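Local coordinates for protein CHAD domain (Ricinus communis, PDB 6QV5) that probably binds inorganic polyphosphate through an all-helical CHAD domain, and binds a zinc ion, at residues T237-V248 / Q278-I289. Residues are numbered along the deposited sequence; the frame is centred on the assembly and turned at random.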
# COMPACT_ATOMS: atom_id res chain seq x y z
N THR A 237 -3.56 -0.73 13.71
CA THR A 237 -3.25 0.70 13.58
C THR A 237 -3.49 1.16 12.13
O THR A 237 -4.06 2.24 11.92
CB THR A 237 -1.82 0.98 14.08
OG1 THR A 237 -1.67 0.46 15.40
CG2 THR A 237 -1.46 2.46 14.07
N GLN A 238 -3.07 0.34 11.15
CA GLN A 238 -3.22 0.58 9.71
C GLN A 238 -4.71 0.62 9.33
O GLN A 238 -5.11 1.48 8.54
CB GLN A 238 -2.49 -0.51 8.91
CG GLN A 238 -2.24 -0.15 7.44
CD GLN A 238 -1.79 -1.34 6.62
OE1 GLN A 238 -0.90 -2.11 7.01
NE2 GLN A 238 -2.39 -1.51 5.45
N GLU A 239 -5.51 -0.30 9.90
CA GLU A 239 -6.95 -0.42 9.70
C GLU A 239 -7.69 0.83 10.20
O GLU A 239 -8.62 1.30 9.53
CB GLU A 239 -7.47 -1.68 10.42
CG GLU A 239 -8.90 -2.08 10.07
CD GLU A 239 -9.50 -3.09 11.04
OE1 GLU A 239 -9.10 -4.27 10.99
OE2 GLU A 239 -10.37 -2.69 11.84
N GLU A 240 -7.27 1.38 11.36
CA GLU A 240 -7.86 2.56 11.98
C GLU A 240 -7.55 3.85 11.21
O GLU A 240 -8.47 4.59 10.88
CB GLU A 240 -7.48 2.66 13.47
CG GLU A 240 -8.07 3.85 14.23
CD GLU A 240 -9.58 4.02 14.24
OE1 GLU A 240 -10.31 3.00 14.21
OE2 GLU A 240 -10.03 5.19 14.29
N LEU A 241 -6.25 4.11 10.94
CA LEU A 241 -5.82 5.30 10.20
C LEU A 241 -6.26 5.26 8.73
O LEU A 241 -6.50 6.32 8.14
CB LEU A 241 -4.30 5.52 10.31
CG LEU A 241 -3.75 5.91 11.68
CD1 LEU A 241 -2.30 5.52 11.82
CD2 LEU A 241 -3.93 7.40 11.95
N GLY A 242 -6.37 4.06 8.17
CA GLY A 242 -6.80 3.82 6.80
C GLY A 242 -8.28 4.10 6.60
O GLY A 242 -8.68 4.56 5.53
N ARG A 243 -9.10 3.84 7.64
CA ARG A 243 -10.55 4.07 7.67
C ARG A 243 -10.84 5.57 7.49
O ARG A 243 -11.67 5.93 6.66
CB ARG A 243 -11.14 3.54 8.99
CG ARG A 243 -12.63 3.86 9.21
CD ARG A 243 -13.05 3.79 10.67
NE ARG A 243 -12.29 4.71 11.53
CZ ARG A 243 -12.58 5.99 11.73
NH1 ARG A 243 -13.63 6.54 11.11
NH2 ARG A 243 -11.83 6.73 12.53
N HIS A 244 -10.13 6.43 8.26
CA HIS A 244 -10.26 7.88 8.20
C HIS A 244 -9.69 8.43 6.89
O HIS A 244 -10.19 9.43 6.38
CB HIS A 244 -9.58 8.55 9.41
CG HIS A 244 -9.86 10.01 9.52
ND1 HIS A 244 -10.96 10.49 10.20
CD2 HIS A 244 -9.17 11.06 9.01
CE1 HIS A 244 -10.91 11.81 10.10
NE2 HIS A 244 -9.85 12.20 9.38
N ASN A 245 -8.65 7.76 6.35
CA ASN A 245 -7.99 8.11 5.09
C ASN A 245 -8.93 7.88 3.90
O ASN A 245 -8.94 8.70 2.98
CB ASN A 245 -6.68 7.34 4.91
CG ASN A 245 -5.96 7.62 3.62
OD1 ASN A 245 -5.64 8.77 3.29
ND2 ASN A 245 -5.69 6.57 2.86
N ASP A 246 -9.71 6.78 3.91
CA ASP A 246 -10.68 6.45 2.86
C ASP A 246 -11.75 7.53 2.75
O ASP A 246 -12.15 7.88 1.64
CB ASP A 246 -11.32 5.08 3.12
CG ASP A 246 -10.41 3.88 2.90
OD1 ASP A 246 -9.26 4.07 2.44
OD2 ASP A 246 -10.85 2.74 3.20
N LEU A 247 -12.17 8.09 3.90
CA LEU A 247 -13.16 9.16 4.03
C LEU A 247 -12.67 10.46 3.38
O LEU A 247 -13.43 11.09 2.64
CB LEU A 247 -13.46 9.39 5.52
CG LEU A 247 -14.70 8.75 6.16
CD1 LEU A 247 -14.74 7.23 5.99
CD2 LEU A 247 -14.73 9.04 7.64
N VAL A 248 -11.40 10.85 3.63
CA VAL A 248 -10.81 12.08 3.08
C VAL A 248 -10.50 11.94 1.57
O VAL A 248 -10.59 12.93 0.85
CB VAL A 248 -9.61 12.62 3.92
CG1 VAL A 248 -8.32 11.83 3.67
CG2 VAL A 248 -9.39 14.11 3.71
N GLN A 278 -18.63 12.44 9.01
CA GLN A 278 -18.05 11.17 9.48
C GLN A 278 -16.58 11.34 9.88
O GLN A 278 -16.11 10.63 10.78
CB GLN A 278 -18.21 10.07 8.42
CG GLN A 278 -19.60 9.45 8.36
CD GLN A 278 -19.65 8.29 7.40
OE1 GLN A 278 -19.54 8.45 6.18
NE2 GLN A 278 -19.83 7.09 7.93
N GLN A 279 -15.86 12.28 9.24
CA GLN A 279 -14.46 12.63 9.51
C GLN A 279 -14.35 13.34 10.87
O GLN A 279 -13.37 13.15 11.58
CB GLN A 279 -13.90 13.53 8.41
CG GLN A 279 -13.54 12.81 7.12
CD GLN A 279 -13.11 13.76 6.03
OE1 GLN A 279 -12.12 14.50 6.15
NE2 GLN A 279 -13.83 13.76 4.92
N ALA A 280 -15.36 14.18 11.21
CA ALA A 280 -15.42 14.95 12.45
C ALA A 280 -16.01 14.16 13.62
O ALA A 280 -15.53 14.30 14.75
CB ALA A 280 -16.19 16.24 12.23
N MET A 281 -17.07 13.36 13.37
CA MET A 281 -17.75 12.56 14.38
C MET A 281 -16.94 11.32 14.74
O MET A 281 -16.84 10.97 15.92
CB MET A 281 -19.17 12.15 13.93
CG MET A 281 -20.11 13.31 13.64
SD MET A 281 -20.36 14.46 15.01
CE MET A 281 -20.18 16.01 14.15
N ARG A 282 -16.36 10.65 13.73
CA ARG A 282 -15.52 9.46 13.91
C ARG A 282 -14.09 9.71 13.40
O ARG A 282 -13.72 9.19 12.34
CB ARG A 282 -16.16 8.22 13.26
CG ARG A 282 -17.43 7.73 13.93
CD ARG A 282 -17.80 6.31 13.53
NE ARG A 282 -18.21 6.21 12.13
CZ ARG A 282 -18.60 5.08 11.53
NH1 ARG A 282 -18.62 3.94 12.21
NH2 ARG A 282 -18.95 5.09 10.25
N PRO A 283 -13.25 10.51 14.11
CA PRO A 283 -11.87 10.71 13.62
C PRO A 283 -10.98 9.53 14.00
O PRO A 283 -11.42 8.64 14.74
CB PRO A 283 -11.44 12.01 14.31
CG PRO A 283 -12.26 12.09 15.55
CD PRO A 283 -13.47 11.21 15.40
N ALA A 284 -9.73 9.49 13.48
CA ALA A 284 -8.78 8.42 13.78
C ALA A 284 -8.50 8.45 15.29
O ALA A 284 -7.95 9.43 15.80
CB ALA A 284 -7.49 8.62 12.99
N ASP A 285 -8.99 7.42 16.01
CA ASP A 285 -8.86 7.31 17.46
C ASP A 285 -7.39 7.12 17.86
O ASP A 285 -6.91 5.99 17.97
CB ASP A 285 -9.77 6.21 18.05
CG ASP A 285 -9.97 6.26 19.55
OD1 ASP A 285 -9.60 7.28 20.18
OD2 ASP A 285 -10.53 5.29 20.11
N LEU A 286 -6.69 8.26 18.03
CA LEU A 286 -5.27 8.31 18.38
C LEU A 286 -4.99 7.68 19.74
O LEU A 286 -3.97 7.03 19.89
CB LEU A 286 -4.70 9.74 18.31
CG LEU A 286 -4.98 10.59 17.06
CD1 LEU A 286 -4.27 11.91 17.15
CD2 LEU A 286 -4.56 9.89 15.77
N ASP A 287 -5.92 7.85 20.72
CA ASP A 287 -5.80 7.29 22.07
C ASP A 287 -5.75 5.75 22.04
O ASP A 287 -4.95 5.16 22.78
CB ASP A 287 -6.93 7.79 22.98
CG ASP A 287 -6.85 9.27 23.36
OD1 ASP A 287 -5.81 9.91 23.06
OD2 ASP A 287 -7.81 9.78 23.97
N ALA A 288 -6.56 5.12 21.17
CA ALA A 288 -6.58 3.66 21.00
C ALA A 288 -5.32 3.19 20.26
O ALA A 288 -4.82 2.10 20.55
CB ALA A 288 -7.82 3.25 20.22
N ILE A 289 -4.80 4.03 19.33
CA ILE A 289 -3.58 3.78 18.55
C ILE A 289 -2.37 3.82 19.49
O ILE A 289 -1.56 2.89 19.48
CB ILE A 289 -3.47 4.79 17.36
CG1 ILE A 289 -4.47 4.43 16.23
CG2 ILE A 289 -2.04 4.89 16.81
CD1 ILE A 289 -4.86 5.59 15.31
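Arg243 reaches from helix 224-260 to the loop 282-285 and holds the carbonyl of Arg282 end-on: NH1 and NH2 both donate to this one oxygen, at 2.9 Å from NH1 to Arg282 O and 3.1 Å from NH2. The oxygen lies in the guanidinium plane, though both nitrogens approach from the same face of the carbonyl, NH2 well above its plane. A bend at chi3 (58°) turns the guanidinium so that NH2 also meets Glu240 OE2 at 3.0 Å in a salt bridge one helical turn back. That carboxylate oxygen takes a second, nearly straight hydrogen bond (166°) from the backbone N of Asp285, the N-cap residue of helix 286-293, on the opposite face of its plane. Two donors thus fix OE2, and the pair Glu240-Arg243 ties down backbone at both ends of the loop. His244, its CG anti to the backbone N (chi1 -171°), sets its ring beside Pro283 and Ala284, with CE1 edge-on to Gln279 O at 3.2 Å. At the 286-293 end, Ile289 CD1 lies 3.8 Å from Leu241 CG and also touches the aliphatic part of Glu240, while its CG2 meets the methyl of Thr237; Ala284 CB packs on Leu241 CD2. At the other end Leu247 CD2 abuts Gln278 CB, and Gln279 extends past Leu247 CB toward Val248. Away from the zinc site, this helix-loop-helix connection, with an inverse gamma turn centred on Asp285, is thereby anchored along helix 224-260 by side-chain-to-backbone bonds at the loop and apolar contacts at the two ends, while Gln238 and Asn245 touch helix 198-217 and Ile289 also rests on Met193.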